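Local coordinates for putative potassium transport protein (Staphylococcus aureus 08BA02176, PDB 4XTT), which binds the second messenger cyclic di-AMP through its RCK C-terminal domain and probably regulates a Ktr potassium transporter as its cytoplasmic subunit, at residues E14-L20 / L69-D75; A22-M26 / F81-I85. One frame throughout, in Å; residues are numbered along the deposited sequence.

Interaction 1: E14-L20 / L69-D75; sequences EHSIVEL and LIMIGHD
Val18 pairs with Met71 in the antiparallel sheet of the RCK C-terminal (TrkA-C) domain, joining strand 15-21, outermost within this chain, to strand 68-72. The backbone bonding is reciprocal: Val18 N to Met71 O and Met71 N to Val18 O both span 2.9 Å, and Leu20 and Leu69 exchange a similar pair. Toward Gly73, Ser16 N to Gly73 O is a weak hydrogen bond of 3.4 Å.

Apolar contacts lie on both faces. In Ile17, CG1 lies anti to the carbonyl carbon (chi1 -74°) and CG2 anti to the backbone N, which sends one branch to Ile72 CG1 at 3.7 Å and the other to Ile70 CG2 at 3.8 Å. Leu9 of helix 3-11 and Tyr8 of the second subunit pack on this face. On the reverse face, where Met71 touches Leu78 of helix 75-83, its chain bends at chi3 (-52°) to lay CE against Leu20 CB at 4.0 Å.

Polar groups close the strand end. His74 caps Asn76 N through ND1, and its NE2 adds a weak bond to Glu14 OE2 at 3.3 Å, with carboxylate and ring planes nearly perpendicular. Glu14 O sits over the centre of that ring and accepts Asp75 N at 2.7 Å.

Interaction 2: A22-M26 / F81-I85; sequences ATEKM and FEKNI
At the C-terminal end of helix 75-83, Ile85, the last residue of the deposited fragment, packs against Thr23, Lys25 and Met26 of the loop that follows strand 15-21. The contact is small, burying 211 Å² in total, and mostly apolar. Ile85 CG2 is its centre: Thr23 CG2 and Met26 CE each approach this methyl to 3.6 Å. The Thr23 and Ile85 side chains pass each other head to tail; with OG1 of Thr23 turned anti to the backbone N (chi1 177°), CG2 is the branch that touches. The Met26 side chain comes in roughly perpendicular to that of Ile85, its CE touching CG2. A bend near the end of the methionine turns CE back toward the isoleucine, where it also lies 4.0 Å from Ile85 CD1.

In the fold of the RCK C-terminal domain, this contact joins the closing helix to the connection between strand 15-21 and helix 36-40. Asn84 is the first residue to leave helical geometry, yet Ile85 N still bonds to Glu82 O at 3.3 Å, which ties the terminal residue to the last turn. This is a surface contact in which Met26, also touching Leu63, is the one buried residue, whereas Lys25 and Asn84 are exposed.

The polar component comes from Lys25. Its chain runs extended through chi3, with CD 4.0 Å from Ile85 CG2 and CE 3.8 Å from Ile85 CA, and then turns at chi4 (-51°). That turn brings NZ to Asn84 O, a weak hydrogen bond of 3.3 Å. A positive ammonium beside a carbonyl just past the C-terminal end of helix 75-83 is probably favoured electrostatically. The Asn84 side chain leads away from the loop, its ND2 bonding to Arg80 O, while the backbone of Lys25 is itself held, its O accepting NE2 of Gln29.

Strand 68-72 leads directly into helix 75-83, so the second segments of interactions 1 and 2 are consecutive elements, and the two contacts, with centres 14 Å apart, meet along one sheet face. Phe81, at the start of segment 81-85, packs on the strands of interaction 1: its CE2 lies 3.7 Å from Leu20 CD2 and 3.9 Å from Met71 SD. The direct link to the loop of interaction 2 is Leu20 CD2, 4.2 Å from Met26 CE. Bound cyclic di-AMP lies about 7 Å from the side chain of Met71 and about 11 Å from that of Met26. Met71 touches the pocket residue Ile42, and Phe81 touches Ile42 and Ile36, consistent with second-shell positions for both.

Interaction 1: E14-L20 / L69-D75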
loop_
_atom_site.group_PDB
_atom_site.type_symbol
_atom_site.label_atom_id
_atom_site.label_comp_id
_atom_site.label_asym_id
_atom_site.label_seq_id
_atom_site.Cartn_x
_atom_site.Cartn_y
_atom_site.Cartn_z
ATOM N N GLU A 14 3.973 9.538 -14.043
ATOM C CA GLU A 14 3.856 8.133 -14.432
ATOM C C GLU A 14 3.290 7.249 -13.309
ATOM O O GLU A 14 2.992 6.069 -13.513
ATOM C CB GLU A 14 5.207 7.612 -14.909
ATOM C CG GLU A 14 5.585 8.185 -16.270
ATOM C CD GLU A 14 6.850 7.588 -16.844
ATOM O OE1 GLU A 14 7.819 8.353 -17.036
ATOM O OE2 GLU A 14 6.880 6.360 -17.091
ATOM N N HIS A 15 3.149 7.835 -12.125
ATOM C CA HIS A 15 2.587 7.148 -10.967
ATOM C C HIS A 15 1.381 7.923 -10.467
ATOM O O HIS A 15 1.309 9.147 -10.610
ATOM C CB HIS A 15 3.608 7.021 -9.835
ATOM C CG HIS A 15 4.901 6.381 -10.237
ATOM N ND1 HIS A 15 6.074 6.593 -9.552
ATOM C CD2 HIS A 15 5.199 5.519 -11.238
ATOM C CE1 HIS A 15 7.046 5.896 -10.117
ATOM N NE2 HIS A 15 6.540 5.238 -11.142
ATOM N N SER A 16 0.427 7.200 -9.890
ATOM C CA SER A 16 -0.871 7.778 -9.548
ATOM C C SER A 16 -1.682 6.873 -8.619
ATOM O O SER A 16 -1.470 5.661 -8.593
ATOM C CB SER A 16 -1.663 8.093 -10.822
ATOM O OG SER A 16 -1.798 6.950 -11.640
ATOM N N ILE A 17 -2.542 7.479 -7.799
ATOM C CA ILE A 17 -3.498 6.713 -7.000
ATOM C C ILE A 17 -4.849 6.679 -7.690
ATOM O O ILE A 17 -5.387 7.702 -8.103
ATOM C CB ILE A 17 -3.695 7.276 -5.581
ATOM C CG1 ILE A 17 -2.486 6.968 -4.716
ATOM C CG2 ILE A 17 -4.854 6.593 -4.890
ATOM C CD1 ILE A 17 -2.688 7.324 -3.249
ATOM N N VAL A 18 -5.367 5.472 -7.845
ATOM C CA VAL A 18 -6.576 5.245 -8.605
ATOM C C VAL A 18 -7.528 4.416 -7.768
ATOM O O VAL A 18 -7.113 3.516 -7.037
ATOM C CB VAL A 18 -6.277 4.527 -9.944
ATOM C CG1 VAL A 18 -7.565 4.129 -10.643
ATOM C CG2 VAL A 18 -5.421 5.421 -10.844
ATOM N N GLU A 19 -8.804 4.758 -7.830
ATOM C CA GLU A 19 -9.844 3.934 -7.244
ATOM C C GLU A 19 -10.484 3.010 -8.271
ATOM O O GLU A 19 -10.693 3.391 -9.421
ATOM C CB GLU A 19 -10.894 4.812 -6.577
ATOM C CG GLU A 19 -10.517 5.208 -5.168
ATOM C CD GLU A 19 -11.510 6.166 -4.564
ATOM O OE1 GLU A 19 -12.665 6.197 -5.040
ATOM O OE2 GLU A 19 -11.144 6.849 -3.584
ATOM N N LEU A 20 -10.807 1.795 -7.848
ATOM C CA LEU A 20 -11.431 0.832 -8.745
ATOM C C LEU A 20 -12.535 0.075 -8.018
ATOM O O LEU A 20 -12.287 -0.615 -7.030
ATOM C CB LEU A 20 -10.396 -0.150 -9.291
ATOM C CG LEU A 20 -10.980 -1.187 -10.246
ATOM C CD1 LEU A 20 -11.490 -0.493 -11.496
ATOM C CD2 LEU A 20 -9.964 -2.257 -10.597
ATOM N N LEU A 69 -11.342 -0.467 -4.305
ATOM C CA LEU A 69 -9.929 -0.687 -4.028
ATOM C C LEU A 69 -9.170 0.607 -4.278
ATOM O O LEU A 69 -9.283 1.206 -5.347
ATOM C CB LEU A 69 -9.344 -1.819 -4.886
ATOM C CG LEU A 69 -10.100 -3.149 -4.928
ATOM C CD1 LEU A 69 -9.272 -4.206 -5.624
ATOM C CD2 LEU A 69 -10.487 -3.617 -3.535
ATOM N N ILE A 70 -8.401 1.041 -3.288
ATOM C CA ILE A 70 -7.578 2.224 -3.462
ATOM C C ILE A 70 -6.154 1.772 -3.796
ATOM O O ILE A 70 -5.436 1.227 -2.950
ATOM C CB ILE A 70 -7.599 3.111 -2.209
ATOM C CG1 ILE A 70 -9.044 3.361 -1.775
ATOM C CG2 ILE A 70 -6.885 4.417 -2.473
ATOM C CD1 ILE A 70 -9.179 4.248 -0.560
ATOM N N MET A 71 -5.745 2.008 -5.036
ATOM C CA MET A 71 -4.512 1.417 -5.530
ATOM C C MET A 71 -3.466 2.468 -5.827
ATOM O O MET A 71 -3.780 3.586 -6.243
ATOM C CB MET A 71 -4.781 0.607 -6.791
ATOM C CG MET A 71 -5.900 -0.389 -6.667
ATOM S SD MET A 71 -6.207 -1.194 -8.245
ATOM C CE MET A 71 -6.376 0.247 -9.292
ATOM N N ILE A 72 -2.211 2.085 -5.648
ATOM C CA ILE A 72 -1.102 2.964 -5.953
ATOM C C ILE A 72 -0.024 2.162 -6.677
ATOM O O ILE A 72 0.302 1.042 -6.280
ATOM C CB ILE A 72 -0.583 3.631 -4.661
ATOM C CG1 ILE A 72 0.456 4.699 -4.965
ATOM C CG2 ILE A 72 -0.031 2.599 -3.687
ATOM C CD1 ILE A 72 0.821 5.495 -3.736
ATOM N N GLY A 73 0.503 2.728 -7.759
ATOM C CA GLY A 73 1.490 2.050 -8.582
ATOM C C GLY A 73 1.772 2.789 -9.881
ATOM O O GLY A 73 1.274 3.896 -10.109
ATOM N N HIS A 74 2.591 2.179 -10.730
ATOM C CA HIS A 74 2.927 2.750 -12.027
ATOM C C HIS A 74 1.707 2.727 -12.941
ATOM O O HIS A 74 0.919 1.782 -12.894
ATOM C CB HIS A 74 4.093 1.976 -12.651
ATOM C CG HIS A 74 4.731 2.665 -13.815
ATOM N ND1 HIS A 74 4.200 2.621 -15.089
ATOM C CD2 HIS A 74 5.861 3.403 -13.906
ATOM C CE1 HIS A 74 4.973 3.305 -15.908
ATOM N NE2 HIS A 74 5.989 3.793 -15.218
ATOM N N ASP A 75 1.569 3.745 -13.788
ATOM C CA ASP A 75 0.379 3.875 -14.637
ATOM C C ASP A 75 0.188 2.700 -15.584
ATOM O O ASP A 75 -0.938 2.279 -15.838
ATOM C CB ASP A 75 0.447 5.150 -15.475
ATOM C CG ASP A 75 0.167 6.392 -14.674
ATOM O OD1 ASP A 75 -0.305 6.269 -13.525
ATOM O OD2 ASP A 75 0.414 7.497 -15.205
#

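Interaction 2: A22-M26 / F81-I85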
loop_
_atom_site.group_PDB
_atom_site.type_symbol
_atom_site.label_atom_id
_atom_site.label_comp_id
_atom_site.label_asym_id
_atom_site.label_seq_id
_atom_site.Cartn_x
_atom_site.Cartn_y
_atom_site.Cartn_z
ATOM N N ALA A 22 -15.324 -2.714 -7.301
ATOM C CA ALA A 22 -15.343 -4.150 -7.533
ATOM C C ALA A 22 -16.559 -4.586 -8.346
ATOM O O ALA A 22 -17.702 -4.272 -8.002
ATOM C CB ALA A 22 -15.308 -4.892 -6.212
ATOM N N THR A 23 -16.295 -5.325 -9.420
ATOM C CA THR A 23 -17.345 -5.863 -10.278
ATOM C C THR A 23 -17.675 -7.288 -9.847
ATOM O O THR A 23 -16.906 -7.901 -9.104
ATOM C CB THR A 23 -16.919 -5.862 -11.755
ATOM O OG1 THR A 23 -17.947 -6.458 -12.557
ATOM C CG2 THR A 23 -15.636 -6.653 -11.926
ATOM N N GLU A 24 -18.797 -7.816 -10.331
ATOM C CA GLU A 24 -19.195 -9.185 -10.017
ATOM C C GLU A 24 -18.103 -10.162 -10.433
ATOM O O GLU A 24 -17.849 -11.159 -9.751
ATOM C CB GLU A 24 -20.513 -9.541 -10.707
ATOM C CG GLU A 24 -21.701 -8.737 -10.211
ATOM C CD GLU A 24 -22.066 -9.057 -8.771
ATOM O OE1 GLU A 24 -21.707 -10.154 -8.288
ATOM O OE2 GLU A 24 -22.702 -8.202 -8.120
ATOM N N LYS A 25 -17.471 -9.867 -11.565
ATOM C CA LYS A 25 -16.315 -10.620 -12.021
ATOM C C LYS A 25 -15.251 -10.682 -10.932
ATOM O O LYS A 25 -14.645 -11.729 -10.697
ATOM C CB LYS A 25 -15.735 -9.975 -13.280
ATOM C CG LYS A 25 -14.410 -10.553 -13.726
ATOM C CD LYS A 25 -13.796 -9.714 -14.836
ATOM C CE LYS A 25 -12.459 -10.288 -15.267
ATOM N NZ LYS A 25 -11.566 -10.514 -14.096
ATOM N N MET A 26 -15.063 -9.563 -10.243
ATOM C CA MET A 26 -13.995 -9.433 -9.261
ATOM C C MET A 26 -14.521 -9.698 -7.850
ATOM O O MET A 26 -13.765 -10.080 -6.955
ATOM C CB MET A 26 -13.351 -8.046 -9.396
ATOM C CG MET A 26 -12.873 -7.377 -8.128
ATOM S SD MET A 26 -11.875 -5.922 -8.533
ATOM C CE MET A 26 -12.797 -5.257 -9.909
ATOM N N PHE A 81 -3.881 -3.939 -15.059
ATOM C CA PHE A 81 -4.784 -4.624 -14.146
ATOM C C PHE A 81 -6.236 -4.278 -14.445
ATOM O O PHE A 81 -7.106 -5.147 -14.416
ATOM C CB PHE A 81 -4.451 -4.268 -12.701
ATOM C CG PHE A 81 -5.411 -4.839 -11.697
ATOM C CD1 PHE A 81 -5.503 -6.210 -11.503
ATOM C CD2 PHE A 81 -6.208 -4.005 -10.931
ATOM C CE1 PHE A 81 -6.385 -6.743 -10.573
ATOM C CE2 PHE A 81 -7.086 -4.526 -9.996
ATOM C CZ PHE A 81 -7.170 -5.903 -9.815
ATOM N N GLU A 82 -6.482 -3.009 -14.765
ATOM C CA GLU A 82 -7.829 -2.535 -15.053
ATOM C C GLU A 82 -8.406 -3.153 -16.316
ATOM O O GLU A 82 -9.602 -3.422 -16.387
ATOM C CB GLU A 82 -7.844 -1.014 -15.190
ATOM C CG GLU A 82 -7.634 -0.273 -13.898
ATOM C CD GLU A 82 -7.619 1.226 -14.093
ATOM O OE1 GLU A 82 -7.953 1.676 -15.209
ATOM O OE2 GLU A 82 -7.268 1.955 -13.139
ATOM N N LYS A 83 -7.548 -3.421 -17.291
ATOM C CA LYS A 83 -8.009 -3.915 -18.577
ATOM C C LYS A 83 -8.297 -5.404 -18.516
ATOM O O LYS A 83 -9.072 -5.925 -19.316
ATOM C CB LYS A 83 -6.980 -3.591 -19.664
ATOM C CG LYS A 83 -7.345 -2.347 -20.467
ATOM C CD LYS A 83 -7.416 -1.114 -19.566
ATOM C CE LYS A 83 -7.681 0.157 -20.357
ATOM N NZ LYS A 83 -7.641 1.354 -19.466
ATOM N N ASN A 84 -7.700 -6.083 -17.544
ATOM C CA ASN A 84 -7.956 -7.506 -17.356
ATOM C C ASN A 84 -9.216 -7.737 -16.530
ATOM O O ASN A 84 -9.482 -8.850 -16.088
ATOM C CB ASN A 84 -6.761 -8.185 -16.695
ATOM C CG ASN A 84 -5.625 -8.440 -17.672
ATOM O OD1 ASN A 84 -5.424 -9.564 -18.129
ATOM N ND2 ASN A 84 -4.881 -7.393 -17.998
ATOM N N ILE A 85 -9.973 -6.669 -16.300
ATOM C CA ILE A 85 -11.229 -6.747 -15.558
ATOM C C ILE A 85 -12.339 -5.935 -16.239
ATOM O O ILE A 85 -12.661 -6.146 -17.414
ATOM C CB ILE A 85 -11.056 -6.258 -14.112
ATOM C CG1 ILE A 85 -9.992 -7.093 -13.395
ATOM C CG2 ILE A 85 -12.380 -6.329 -13.371
ATOM C CD1 ILE A 85 -9.693 -6.636 -12.007
#